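Local coordinates for protein glutamate receptor 1 (Adineta vaga, PDB 4IO2) that binds glutamate through this ligand-binding domain and, going by its family, probably works as a ligand-gated ion channel, at residues E16-T21 / A184-N189; D50-V55 / D222-S227; L72-G77 / G208-K213; I133-G138 / D143-E148. All coordinates share one frame; numbering follows the deposited sequence.

In the fold
The four contacts sit in one ligand-binding domain of the two-lobed periplasmic-binding-protein fold and differ in burial and chemistry. Interactions 3 and 4 are buried and, across the segments, apolar: a leucine against a strand in one, two isoleucines against a tyrosine ring in the other. Interactions 1 and 2 are only partly buried; the first is a proline-tyrosine CH-pi contact, apparently between the two lobes, the second a helix pair with a lysine-serine bond. Interaction 2 touches interaction 3 where I225, on helix 218-230, meets I209, near the end of the strand before it. Interaction 4 lies on the opposite side of the chain's centre from interaction 2 and alone includes a residue that holds the bound glutamate.

Interaction 1. Residues E16-T21 / A184-N189; sequences ESVPFT and AEYVTN
P19 lies flat over one face of the Y186 ring, and the two side chains run past each other in opposite directions. The CG of P19 stands 4.0 Å from the centroid of the Y186 ring and only 14° off its normal, a CH-pi contact. Over that face the proline spans the ring from Y186 CG to Y186 CZ: P19 CD is 3.8 Å from Y186 CG, and P19 CB is 4.0 Å from Y186 CZ. Y186 holds its CG opposite the backbone N (chi1 180°), which carries the ring out from helix 181-190 to the loop. V18 comes in at about a right angle to the tyrosine, its CG2 meeting Y186 CE2 obliquely at 3.8 Å; V18 has two conformers, so this touch is less certain. Behind P19 the loop folds back in a classic beta bulge that sets F20 and T21 together across from S17, with T21 N bonded to S17 O at 2.9 Å. S17 OG is hydrogen-bonded to D85, a glutamate-binding residue. The loop follows strand 9-14 and the helix follows D180, another binding residue, an arrangement consistent with a contact across the mouth of the ligand cleft between the two lobes of a glutamate-receptor clamshell.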
loop_
_atom_site.group_PDB
_atom_site.type_symbol
_atom_site.label_atom_id
_atom_site.label_comp_id
_atom_site.label_asym_id
_atom_site.label_seq_id
_atom_site.Cartn_x
_atom_site.Cartn_y
_atom_site.Cartn_z
ATOM N N GLU A 16 -10.040 18.175 -8.857
ATOM C CA GLU A 16 -9.726 17.984 -10.261
ATOM C C GLU A 16 -8.318 17.412 -10.452
ATOM O O GLU A 16 -7.339 17.969 -9.962
ATOM C CB GLU A 16 -9.887 19.318 -11.021
ATOM C CG GLU A 16 -9.660 19.197 -12.528
ATOM C CD GLU A 16 -9.940 20.449 -13.318
ATOM O OE1 GLU A 16 -10.344 21.464 -12.716
ATOM O OE2 GLU A 16 -9.748 20.427 -14.565
ATOM N N SER A 17 -8.229 16.352 -11.252
ATOM C CA SER A 17 -6.958 15.714 -11.581
ATOM C C SER A 17 -7.249 14.646 -12.629
ATOM O O SER A 17 -7.786 13.595 -12.291
ATOM C CB SER A 17 -6.347 15.047 -10.370
ATOM O OG SER A 17 -5.095 14.523 -10.732
ATOM N N VAL A 18 -6.940 14.899 -13.898
ATOM C CA VAL A 18 -7.201 13.926 -14.923
ATOM C C VAL A 18 -6.282 12.751 -14.796
ATOM O O VAL A 18 -5.100 12.917 -14.561
ATOM C CB VAL A 18 -7.174 14.519 -16.367
ATOM C CG1 VAL A 18 -8.112 15.685 -16.481
ATOM C CG2 VAL A 18 -5.749 14.969 -16.825
ATOM N N PRO A 19 -6.809 11.513 -14.980
ATOM C CA PRO A 19 -8.169 11.033 -15.261
ATOM C C PRO A 19 -8.882 10.485 -14.008
ATOM O O PRO A 19 -9.818 9.690 -14.132
ATOM C CB PRO A 19 -7.895 9.927 -16.270
ATOM C CG PRO A 19 -6.676 9.245 -15.627
ATOM C CD PRO A 19 -5.854 10.388 -15.044
ATOM N N PHE A 20 -8.445 10.905 -12.817
ATOM C CA PHE A 20 -9.143 10.594 -11.573
ATOM C C PHE A 20 -10.473 11.323 -11.505
ATOM O O PHE A 20 -11.532 10.675 -11.319
ATOM C CB PHE A 20 -8.273 10.950 -10.371
ATOM C CG PHE A 20 -7.222 9.897 -10.025
ATOM C CD1 PHE A 20 -7.615 8.659 -9.561
ATOM C CD2 PHE A 20 -5.879 10.133 -10.229
ATOM C CE1 PHE A 20 -6.661 7.686 -9.229
ATOM C CE2 PHE A 20 -4.907 9.178 -9.913
ATOM C CZ PHE A 20 -5.312 7.959 -9.418
ATOM N N THR A 21 -10.433 12.655 -11.635
ATOM C CA THR A 21 -11.596 13.496 -11.581
ATOM C C THR A 21 -11.455 14.503 -12.706
ATOM O O THR A 21 -10.610 15.390 -12.669
ATOM C CB THR A 21 -11.771 14.191 -10.194
ATOM O OG1 THR A 21 -12.026 13.165 -9.230
ATOM C CG2 THR A 21 -12.915 15.189 -10.199
ATOM N N ALA A 184 1.312 11.374 -13.925
ATOM C CA ALA A 184 2.459 11.842 -14.724
ATOM C C ALA A 184 2.524 11.029 -16.021
ATOM O O ALA A 184 2.731 11.584 -17.097
ATOM C CB ALA A 184 3.765 11.664 -13.942
ATOM N N GLU A 185 2.350 9.712 -15.912
ATOM C CA GLU A 185 2.344 8.862 -17.107
ATOM C C GLU A 185 1.159 9.254 -17.995
ATOM O O GLU A 185 1.285 9.363 -19.212
ATOM C CB GLU A 185 2.176 7.401 -16.702
ATOM C CG GLU A 185 3.432 6.762 -16.135
ATOM C CD GLU A 185 3.184 5.343 -15.577
ATOM O OE1 GLU A 185 1.999 4.874 -15.515
ATOM O OE2 GLU A 185 4.187 4.670 -15.218
ATOM N N TYR A 186 -0.022 9.413 -17.410
ATOM C CA TYR A 186 -1.183 9.738 -18.214
ATOM C C TYR A 186 -0.956 11.019 -19.016
ATOM O O TYR A 186 -1.228 11.066 -20.223
ATOM C CB TYR A 186 -2.430 9.858 -17.335
ATOM C CG TYR A 186 -3.663 10.197 -18.130
ATOM C CD1 TYR A 186 -4.396 9.213 -18.785
ATOM C CD2 TYR A 186 -4.097 11.500 -18.227
ATOM C CE1 TYR A 186 -5.515 9.549 -19.553
ATOM C CE2 TYR A 186 -5.186 11.842 -18.994
ATOM C CZ TYR A 186 -5.893 10.884 -19.643
ATOM O OH TYR A 186 -7.008 11.275 -20.386
ATOM N N VAL A 187 -0.539 12.077 -18.343
ATOM C CA VAL A 187 -0.431 13.380 -18.970
ATOM C C VAL A 187 0.666 13.399 -20.026
ATOM O O VAL A 187 0.490 13.943 -21.118
ATOM C CB VAL A 187 -0.240 14.448 -17.888
ATOM C CG1 VAL A 187 0.239 15.734 -18.488
ATOM C CG2 VAL A 187 -1.579 14.608 -17.094
ATOM N N THR A 188 1.795 12.792 -19.710
ATOM C CA THR A 188 2.897 12.779 -20.688
ATOM C C THR A 188 2.636 11.806 -21.845
ATOM O O THR A 188 3.226 11.965 -22.915
ATOM C CB THR A 188 4.283 12.466 -20.030
ATOM O OG1 THR A 188 4.266 11.197 -19.357
ATOM C CG2 THR A 188 4.666 13.585 -19.044
ATOM N N ASN A 189 1.757 10.819 -21.648
ATOM C CA ASN A 189 1.419 9.894 -22.746
ATOM C C ASN A 189 0.198 10.317 -23.551
ATOM O O ASN A 189 -0.042 9.785 -24.631
ATOM C CB ASN A 189 1.218 8.469 -22.245
ATOM C CG ASN A 189 2.495 7.820 -21.787
ATOM O OD1 ASN A 189 3.581 8.233 -22.180
ATOM N ND2 ASN A 189 2.376 6.805 -20.942
#

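Interaction 2. Residues D50-V55 / D222-S227; sequences DKMGFV and DVNILS
The last turn of helix 40-52 packs against helix 218-230, K51 and M52 on one side meeting N224 and S227 on the other. M52 CG sits almost straight above the amide carbon of N224, 3.4 Å from N224 CG, and the sulfur follows, M52 SD lying 3.8 Å from N224 CB. With chi2 at -84° the N224 amide is turned broadside to the methionine, and its two ends serve different neighbours. N224 OD1 rests against the aliphatic part of the lysine, 3.5 Å from K51 CB and 3.6 Å from K51 CE, while ND2 bonds back to the carbonyl of D220 in its own helix. Both helices appear to belong to the lobe of the clamshell that pairs with the second subunit: D222 makes a salt bridge with R93 of that subunit, and V223 packs on the same arginine. Beyond N224 the lysine bends at chi3 and chi4, and K51 NZ gives a hydrogen bond of 2.9 Å to S227 OG; both residues are modelled in two conformers, so this bond describes one state. M52 SD also lies in the plane of the F54 ring, at its edge, where the chain leaves the helix through G53 with positive phi (77°).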
loop_
_atom_site.group_PDB
_atom_site.type_symbol
_atom_site.label_atom_id
_atom_site.label_comp_id
_atom_site.label_asym_id
_atom_site.label_seq_id
_atom_site.Cartn_x
_atom_site.Cartn_y
_atom_site.Cartn_z
ATOM N N ASP A 50 -23.092 1.477 -4.526
ATOM C CA ASP A 50 -23.905 0.285 -4.821
ATOM C C ASP A 50 -23.737 -0.779 -3.760
ATOM O O ASP A 50 -24.709 -1.425 -3.387
ATOM C CB ASP A 50 -23.543 -0.301 -6.184
ATOM C CG ASP A 50 -23.983 0.587 -7.345
ATOM O OD1 ASP A 50 -24.694 1.589 -7.100
ATOM O OD2 ASP A 50 -23.624 0.274 -8.512
ATOM N N LYS A 51 -22.531 -0.958 -3.238
ATOM C CA LYS A 51 -22.285 -1.979 -2.218
ATOM C C LYS A 51 -22.711 -1.551 -0.815
ATOM O O LYS A 51 -23.163 -2.368 -0.023
ATOM C CB LYS A 51 -20.796 -2.354 -2.175
ATOM C CG LYS A 51 -20.303 -3.140 -3.371
ATOM C CD LYS A 51 -18.840 -3.528 -3.228
ATOM C CE LYS A 51 -18.664 -4.758 -2.335
ATOM N NZ LYS A 51 -17.758 -5.761 -2.970
ATOM N N MET A 52 -22.598 -0.264 -0.515
ATOM C CA MET A 52 -22.770 0.224 0.854
ATOM C C MET A 52 -24.093 0.933 1.093
ATOM O O MET A 52 -24.547 1.040 2.236
ATOM C CB MET A 52 -21.621 1.172 1.193
ATOM C CG MET A 52 -20.254 0.467 1.124
ATOM S SD MET A 52 -18.898 1.611 1.400
ATOM C CE MET A 52 -19.176 1.792 3.136
ATOM N N GLY A 53 -24.707 1.435 0.032
ATOM C CA GLY A 53 -26.035 2.024 0.132
ATOM C C GLY A 53 -26.118 3.410 0.730
ATOM O O GLY A 53 -27.200 3.853 1.099
ATOM N N PHE A 54 -25.007 4.135 0.796
ATOM C CA PHE A 54 -25.045 5.543 1.204
ATOM C C PHE A 54 -25.632 6.393 0.076
ATOM O O PHE A 54 -25.759 5.947 -1.068
ATOM C CB PHE A 54 -23.650 6.075 1.639
ATOM C CG PHE A 54 -22.566 5.954 0.597
ATOM C CD1 PHE A 54 -22.447 6.864 -0.442
ATOM C CD2 PHE A 54 -21.618 4.967 0.730
ATOM C CE1 PHE A 54 -21.415 6.747 -1.366
ATOM C CE2 PHE A 54 -20.603 4.828 -0.207
ATOM C CZ PHE A 54 -20.506 5.729 -1.251
ATOM N N VAL A 55 -25.964 7.632 0.406
ATOM C CA VAL A 55 -26.381 8.607 -0.591
ATOM C C VAL A 55 -25.175 9.527 -0.838
ATOM O O VAL A 55 -24.629 10.114 0.100
ATOM C CB VAL A 55 -27.606 9.390 -0.114
ATOM C CG1 VAL A 55 -27.995 10.458 -1.115
ATOM C CG2 VAL A 55 -28.792 8.417 0.084
ATOM N N ASP A 222 -13.617 0.559 5.084
ATOM C CA ASP A 222 -12.405 -0.243 4.872
ATOM C C ASP A 222 -12.718 -1.637 4.325
ATOM O O ASP A 222 -12.065 -2.117 3.399
ATOM C CB ASP A 222 -11.577 -0.356 6.178
ATOM C CG ASP A 222 -10.708 0.864 6.457
ATOM O OD1 ASP A 222 -10.617 1.795 5.609
ATOM O OD2 ASP A 222 -10.142 0.890 7.581
ATOM N N VAL A 223 -13.677 -2.330 4.929
ATOM C CA VAL A 223 -14.037 -3.660 4.458
ATOM C C VAL A 223 -14.462 -3.619 2.981
ATOM O O VAL A 223 -14.106 -4.503 2.199
ATOM C CB VAL A 223 -15.152 -4.261 5.348
ATOM C CG1 VAL A 223 -15.799 -5.498 4.726
ATOM C CG2 VAL A 223 -14.585 -4.582 6.739
ATOM N N ASN A 224 -15.228 -2.605 2.605
ATOM C CA ASN A 224 -15.660 -2.494 1.251
ATOM C C ASN A 224 -14.540 -2.139 0.272
ATOM O O ASN A 224 -14.519 -2.656 -0.848
ATOM C CB ASN A 224 -16.837 -1.525 1.154
ATOM C CG ASN A 224 -18.126 -2.172 1.503
ATOM O OD1 ASN A 224 -18.748 -2.814 0.660
ATOM N ND2 ASN A 224 -18.535 -2.053 2.758
ATOM N N ILE A 225 -13.628 -1.246 0.639
ATOM C CA ILE A 225 -12.473 -1.003 -0.213
ATOM C C ILE A 225 -11.670 -2.274 -0.434
ATOM O O ILE A 225 -11.287 -2.575 -1.570
ATOM C CB ILE A 225 -11.555 0.104 0.382
ATOM C CG1 ILE A 225 -12.266 1.428 0.365
ATOM C CG2 ILE A 225 -10.199 0.157 -0.357
ATOM C CD1 ILE A 225 -11.566 2.427 1.242
ATOM N N LEU A 226 -11.434 -3.030 0.622
ATOM C CA LEU A 226 -10.619 -4.256 0.521
ATOM C C LEU A 226 -11.337 -5.294 -0.343
ATOM O O LEU A 226 -10.717 -6.017 -1.074
ATOM C CB LEU A 226 -10.344 -4.774 1.917
ATOM C CG LEU A 226 -9.333 -3.910 2.680
ATOM C CD1 LEU A 226 -9.378 -4.208 4.190
ATOM C CD2 LEU A 226 -7.938 -4.126 2.122
ATOM N N SER A 227 -12.657 -5.358 -0.270
ATOM C CA SER A 227 -13.416 -6.243 -1.126
ATOM C C SER A 227 -13.288 -5.826 -2.595
ATOM O O SER A 227 -13.118 -6.693 -3.462
ATOM C CB SER A 227 -14.888 -6.269 -0.706
ATOM O OG SER A 227 -15.602 -7.106 -1.573
#

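Interaction 3. Residues L72-G77 / G208-K213; sequences LALANG and GIVTPK
L74, on helix 67-75, pushes its two methyl groups into the end of strand 200-211, one on V210 and the other on the link into P212. The tight part is at V210: L74 CD1 lies 3.5 Å from V210 O and 3.8 Å from V210 CG1, and L74 CD2 also meets that methyl at 3.9 Å. The second methyl then reaches the strand backbone itself, L74 CD2 coming within 3.8 Å of T211 C. A chi1 of -178° points both leucine methyls at the strand, where L74 and V210 slide past each other in opposite directions. The looser side is toward P212, partly exposed, whose CD stays 4.3 Å from L74 CD2. Helix 67-75 finishes in a Schellman motif, G77 N bonding to L74 O at 2.9 Å with G77 at positive phi. The contact thus seats this helix on a strand end of the family's binding-protein fold, the V210 side chain about 8 Å from the bound glutamate at their nearest atoms. Cutting L74 back to an alanine would probably open a gap against V210 and the T211-P212 link and leave the helix less closely packed on the strand end. V210 and T211 pair through their backbones with A82 and A97, whereas L74 adds only apolar contact: between 72-77 and 208-213 the join depends on shape and burial, without directional bonds.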
loop_
_atom_site.group_PDB
_atom_site.type_symbol
_atom_site.label_atom_id
_atom_site.label_comp_id
_atom_site.label_asym_id
_atom_site.label_seq_id
_atom_site.Cartn_x
_atom_site.Cartn_y
_atom_site.Cartn_z
ATOM N N LEU A 72 -7.368 19.821 4.993
ATOM C CA LEU A 72 -7.742 20.766 6.033
ATOM C C LEU A 72 -9.231 21.106 6.011
ATOM O O LEU A 72 -9.862 21.251 7.058
ATOM C CB LEU A 72 -6.912 22.054 5.893
ATOM C CG LEU A 72 -5.461 21.891 6.341
ATOM C CD1 LEU A 72 -4.595 23.009 5.756
ATOM C CD2 LEU A 72 -5.367 21.876 7.837
ATOM N N ALA A 73 -9.789 21.236 4.825
ATOM C CA ALA A 73 -11.227 21.512 4.673
ATOM C C ALA A 73 -12.044 20.362 5.243
ATOM O O ALA A 73 -13.024 20.594 5.973
ATOM C CB ALA A 73 -11.566 21.757 3.215
ATOM N N LEU A 74 -11.630 19.119 4.990
ATOM C CA LEU A 74 -12.349 18.005 5.560
ATOM C C LEU A 74 -12.242 18.066 7.090
ATOM O O LEU A 74 -13.229 17.868 7.803
ATOM C CB LEU A 74 -11.811 16.681 5.027
ATOM C CG LEU A 74 -12.604 15.501 5.591
ATOM C CD1 LEU A 74 -12.767 14.441 4.549
ATOM C CD2 LEU A 74 -11.977 14.924 6.853
ATOM N N ALA A 75 -11.037 18.300 7.616
ATOM C CA ALA A 75 -10.845 18.329 9.069
ATOM C C ALA A 75 -11.703 19.409 9.707
ATOM O O ALA A 75 -12.118 19.257 10.842
ATOM C CB ALA A 75 -9.385 18.536 9.438
ATOM N N ASN A 76 -11.969 20.486 8.977
ATOM C CA ASN A 76 -12.813 21.581 9.466
ATOM C C ASN A 76 -14.307 21.258 9.406
ATOM O O ASN A 76 -15.103 22.020 9.931
ATOM C CB ASN A 76 -12.544 22.806 8.600
ATOM C CG ASN A 76 -13.229 24.049 9.110
ATOM O OD1 ASN A 76 -12.920 24.517 10.201
ATOM N ND2 ASN A 76 -14.120 24.618 8.302
ATOM N N GLY A 77 -14.677 20.163 8.735
ATOM C CA GLY A 77 -16.068 19.732 8.657
ATOM C C GLY A 77 -16.752 20.044 7.337
ATOM O O GLY A 77 -17.964 19.840 7.250
ATOM N N GLY A 208 -5.247 7.198 -0.099
ATOM C CA GLY A 208 -6.310 6.738 0.781
ATOM C C GLY A 208 -7.456 7.701 0.726
ATOM O O GLY A 208 -7.285 8.881 0.407
ATOM N N ILE A 209 -8.631 7.199 1.096
ATOM C CA ILE A 209 -9.796 8.063 1.280
ATOM C C ILE A 209 -9.641 8.790 2.622
ATOM O O ILE A 209 -9.370 8.170 3.630
ATOM C CB ILE A 209 -11.106 7.248 1.201
ATOM C CG1 ILE A 209 -11.235 6.702 -0.223
ATOM C CG2 ILE A 209 -12.294 8.140 1.566
ATOM C CD1 ILE A 209 -12.479 5.848 -0.434
ATOM N N VAL A 210 -9.793 10.104 2.613
ATOM C CA VAL A 210 -9.674 10.903 3.816
ATOM C C VAL A 210 -10.970 10.824 4.582
ATOM O O VAL A 210 -12.037 11.013 4.013
ATOM C CB VAL A 210 -9.380 12.384 3.472
ATOM C CG1 VAL A 210 -9.142 13.164 4.747
ATOM C CG2 VAL A 210 -8.202 12.530 2.540
ATOM N N THR A 211 -10.877 10.592 5.883
ATOM C CA THR A 211 -12.039 10.557 6.775
ATOM C C THR A 211 -11.709 11.332 8.044
ATOM O O THR A 211 -10.555 11.575 8.352
ATOM C CB THR A 211 -12.468 9.114 7.156
ATOM O OG1 THR A 211 -11.621 8.592 8.165
ATOM C CG2 THR A 211 -12.447 8.172 5.976
ATOM N N PRO A 212 -12.723 11.637 8.838
ATOM C CA PRO A 212 -12.416 12.202 10.142
ATOM C C PRO A 212 -11.630 11.222 10.996
ATOM O O PRO A 212 -11.795 10.015 10.817
ATOM C CB PRO A 212 -13.810 12.461 10.755
ATOM C CG PRO A 212 -14.711 12.592 9.562
ATOM C CD PRO A 212 -14.171 11.604 8.568
ATOM N N LYS A 213 -10.866 11.727 11.961
ATOM C CA LYS A 213 -10.285 10.841 12.941
ATOM C C LYS A 213 -11.388 10.192 13.771
ATOM O O LYS A 213 -12.446 10.780 13.994
ATOM C CB LYS A 213 -9.339 11.623 13.844
ATOM C CG LYS A 213 -8.069 12.042 13.104
ATOM C CD LYS A 213 -7.038 12.564 14.072
ATOM C CE LYS A 213 -7.393 13.915 14.600
ATOM N NZ LYS A 213 -6.311 14.392 15.532
#

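Interaction 4. Residues I133-G138 / D143-E148; sequences IGIRIG and DYYLRE. With GLU (glutamic acid), chain E.
The Y145 ring is met obliquely by two isoleucines: I133 CG2 lies 3.8 Å from Y145 CE2 and I135 CG1 lies 3.9 Å from Y145 CD2. F156 packs on the same ring edge-to-face, and the buried hydroxyl is satisfied by N155. The extended chi1 of Y145 (-180°) sends the ring from helix 140-148 onto strand 134-136 within a beta-alpha-beta unit closed by strand 157-159. On the same helix, E148 CG covers the centre of one Y144 face, and R147 NE and NH2 both bond to E148 OE2 in a side-on salt bridge, the NE bond at 2.8 Å. The guanidinium of R136 takes the bound glutamate at its edge and in its plane: R136 NH2 donates to OE2 of the ligand at 2.8 Å, with an N-H...O angle of 154°. The same nitrogen bonds to the carbonyl of F178, which probably limits its rotation. A leucine in place of R136 would probably leave the ligand's side-chain carboxylate without this charged partner, and F178 O without this donor. Segment 133-138 thus has two roles: I133 and I135 bury apolar surface against the helix, while R136, with R162 close by, likely makes the pocket attractive to an anionic ligand end.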
loop_
_atom_site.group_PDB
_atom_site.type_symbol
_atom_site.label_atom_id
_atom_site.label_comp_id
_atom_site.label_asym_id
_atom_site.label_seq_id
_atom_site.Cartn_x
_atom_site.Cartn_y
_atom_site.Cartn_z
ATOM N N ILE A 133 14.108 24.014 -9.688
ATOM C CA ILE A 133 13.209 22.926 -9.324
ATOM C C ILE A 133 11.819 23.478 -8.923
ATOM O O ILE A 133 11.706 24.134 -7.910
ATOM C CB ILE A 133 13.845 22.114 -8.177
ATOM C CG1 ILE A 133 15.269 21.652 -8.552
ATOM C CG2 ILE A 133 12.930 20.929 -7.787
ATOM C CD1 ILE A 133 16.036 21.143 -7.376
ATOM N N GLY A 134 10.774 23.255 -9.735
ATOM C CA GLY A 134 9.430 23.741 -9.418
ATOM C C GLY A 134 8.676 22.729 -8.560
ATOM O O GLY A 134 8.757 21.530 -8.789
ATOM N N ILE A 135 8.020 23.225 -7.519
ATOM C CA ILE A 135 7.242 22.381 -6.633
ATOM C C ILE A 135 5.858 22.988 -6.399
ATOM O O ILE A 135 5.732 24.127 -6.029
ATOM C CB ILE A 135 7.966 22.176 -5.277
ATOM C CG1 ILE A 135 9.318 21.435 -5.433
ATOM C CG2 ILE A 135 7.024 21.451 -4.267
ATOM C CD1 ILE A 135 9.271 19.989 -5.730
ATOM N N ARG A 136 4.810 22.191 -6.614
ATOM C CA ARG A 136 3.443 22.593 -6.280
ATOM C C ARG A 136 3.217 22.635 -4.770
ATOM O O ARG A 136 3.328 21.634 -4.050
ATOM C CB ARG A 136 2.433 21.667 -6.947
ATOM C CG ARG A 136 2.374 21.816 -8.453
ATOM C CD ARG A 136 1.562 20.692 -9.080
ATOM N NE ARG A 136 2.329 19.434 -9.026
ATOM C CZ ARG A 136 1.841 18.222 -8.972
ATOM N NH1 ARG A 136 0.513 18.042 -8.871
ATOM N NH2 ARG A 136 2.655 17.184 -9.027
ATOM N N ILE A 137 2.926 23.829 -4.292
ATOM C CA ILE A 137 2.656 24.041 -2.885
ATOM C C ILE A 137 1.496 23.140 -2.412
ATOM O O ILE A 137 0.509 22.944 -3.111
ATOM C CB ILE A 137 2.336 25.550 -2.676
ATOM C CG1 ILE A 137 3.550 26.457 -2.981
ATOM C CG2 ILE A 137 1.753 25.781 -1.315
ATOM C CD1 ILE A 137 4.674 26.299 -2.056
ATOM N N GLY A 138 1.620 22.590 -1.215
ATOM C CA GLY A 138 0.537 21.808 -0.612
ATOM C C GLY A 138 0.420 20.402 -1.140
ATOM O O GLY A 138 -0.573 19.736 -0.928
ATOM N N ASP A 143 6.912 18.366 0.892
ATOM C CA ASP A 143 7.659 17.907 2.058
ATOM C C ASP A 143 8.844 17.016 1.714
ATOM O O ASP A 143 9.855 17.043 2.427
ATOM C CB ASP A 143 6.770 17.338 3.142
ATOM C CG ASP A 143 5.888 18.422 3.765
ATOM O OD1 ASP A 143 6.383 19.537 4.127
ATOM O OD2 ASP A 143 4.690 18.200 3.789
ATOM N N TYR A 144 8.757 16.270 0.614
ATOM C CA TYR A 144 9.914 15.522 0.148
ATOM C C TYR A 144 11.060 16.481 -0.172
ATOM O O TYR A 144 12.203 16.249 0.221
ATOM C CB TYR A 144 9.561 14.649 -1.081
ATOM C CG TYR A 144 10.731 13.862 -1.570
ATOM C CD1 TYR A 144 11.653 14.428 -2.447
ATOM C CD2 TYR A 144 10.936 12.550 -1.159
ATOM C CE1 TYR A 144 12.732 13.707 -2.884
ATOM C CE2 TYR A 144 12.019 11.833 -1.580
ATOM C CZ TYR A 144 12.909 12.411 -2.444
ATOM O OH TYR A 144 14.010 11.694 -2.865
ATOM N N TYR A 145 10.760 17.520 -0.929
ATOM C CA TYR A 145 11.771 18.499 -1.301
ATOM C C TYR A 145 12.445 19.058 -0.061
ATOM O O TYR A 145 13.696 19.149 0.001
ATOM C CB TYR A 145 11.127 19.612 -2.118
ATOM C CG TYR A 145 12.120 20.666 -2.542
ATOM C CD1 TYR A 145 12.431 21.717 -1.701
ATOM C CD2 TYR A 145 12.749 20.614 -3.791
ATOM C CE1 TYR A 145 13.331 22.684 -2.052
ATOM C CE2 TYR A 145 13.672 21.569 -4.144
ATOM C CZ TYR A 145 13.944 22.612 -3.274
ATOM O OH TYR A 145 14.848 23.592 -3.603
ATOM N N LEU A 146 11.642 19.487 0.910
ATOM C CA LEU A 146 12.172 20.173 2.079
ATOM C C LEU A 146 13.052 19.241 2.930
ATOM O O LEU A 146 14.059 19.684 3.500
ATOM C CB LEU A 146 11.034 20.758 2.919
ATOM C CG LEU A 146 10.286 21.934 2.278
ATOM C CD1 LEU A 146 9.041 22.291 3.080
ATOM C CD2 LEU A 146 11.193 23.125 2.053
ATOM N N ARG A 147 12.731 17.952 2.977
ATOM C CA ARG A 147 13.569 17.015 3.722
ATOM C C ARG A 147 14.810 16.543 2.957
ATOM O O ARG A 147 15.875 16.392 3.554
ATOM C CB ARG A 147 12.767 15.791 4.161
ATOM C CG ARG A 147 13.593 14.807 5.021
ATOM C CD ARG A 147 12.824 13.525 5.371
ATOM N NE ARG A 147 12.489 12.834 4.136
ATOM C CZ ARG A 147 11.280 12.788 3.590
ATOM N NH1 ARG A 147 10.220 13.307 4.209
ATOM N NH2 ARG A 147 11.147 12.189 2.414
ATOM N N GLU A 148 14.663 16.278 1.662
ATOM C CA GLU A 148 15.695 15.566 0.891
ATOM C C GLU A 148 16.613 16.417 0.038
ATOM O O GLU A 148 17.725 15.999 -0.279
ATOM C CB GLU A 148 15.049 14.573 -0.060
ATOM C CG GLU A 148 14.142 13.608 0.625
ATOM C CD GLU A 148 14.850 12.472 1.296
ATOM O OE1 GLU A 148 15.995 12.166 0.913
ATOM O OE2 GLU A 148 14.232 11.858 2.191
HETATM N N GLU E . -0.994 13.062 -4.403
HETATM C CA GLU E . -0.430 14.390 -4.147
HETATM C C GLU E . -0.821 14.869 -2.751
HETATM O O GLU E . -1.730 14.259 -2.131
HETATM C CB GLU E . -0.880 15.429 -5.179
HETATM C CG GLU E . -0.564 15.108 -6.644
HETATM C CD GLU E . 0.914 15.168 -7.031
HETATM O OE1 GLU E . 1.721 15.591 -6.206
HETATM O OE2 GLU E . 1.237 14.854 -8.207
HETATM O OXT GLU E . -0.212 15.849 -2.262
#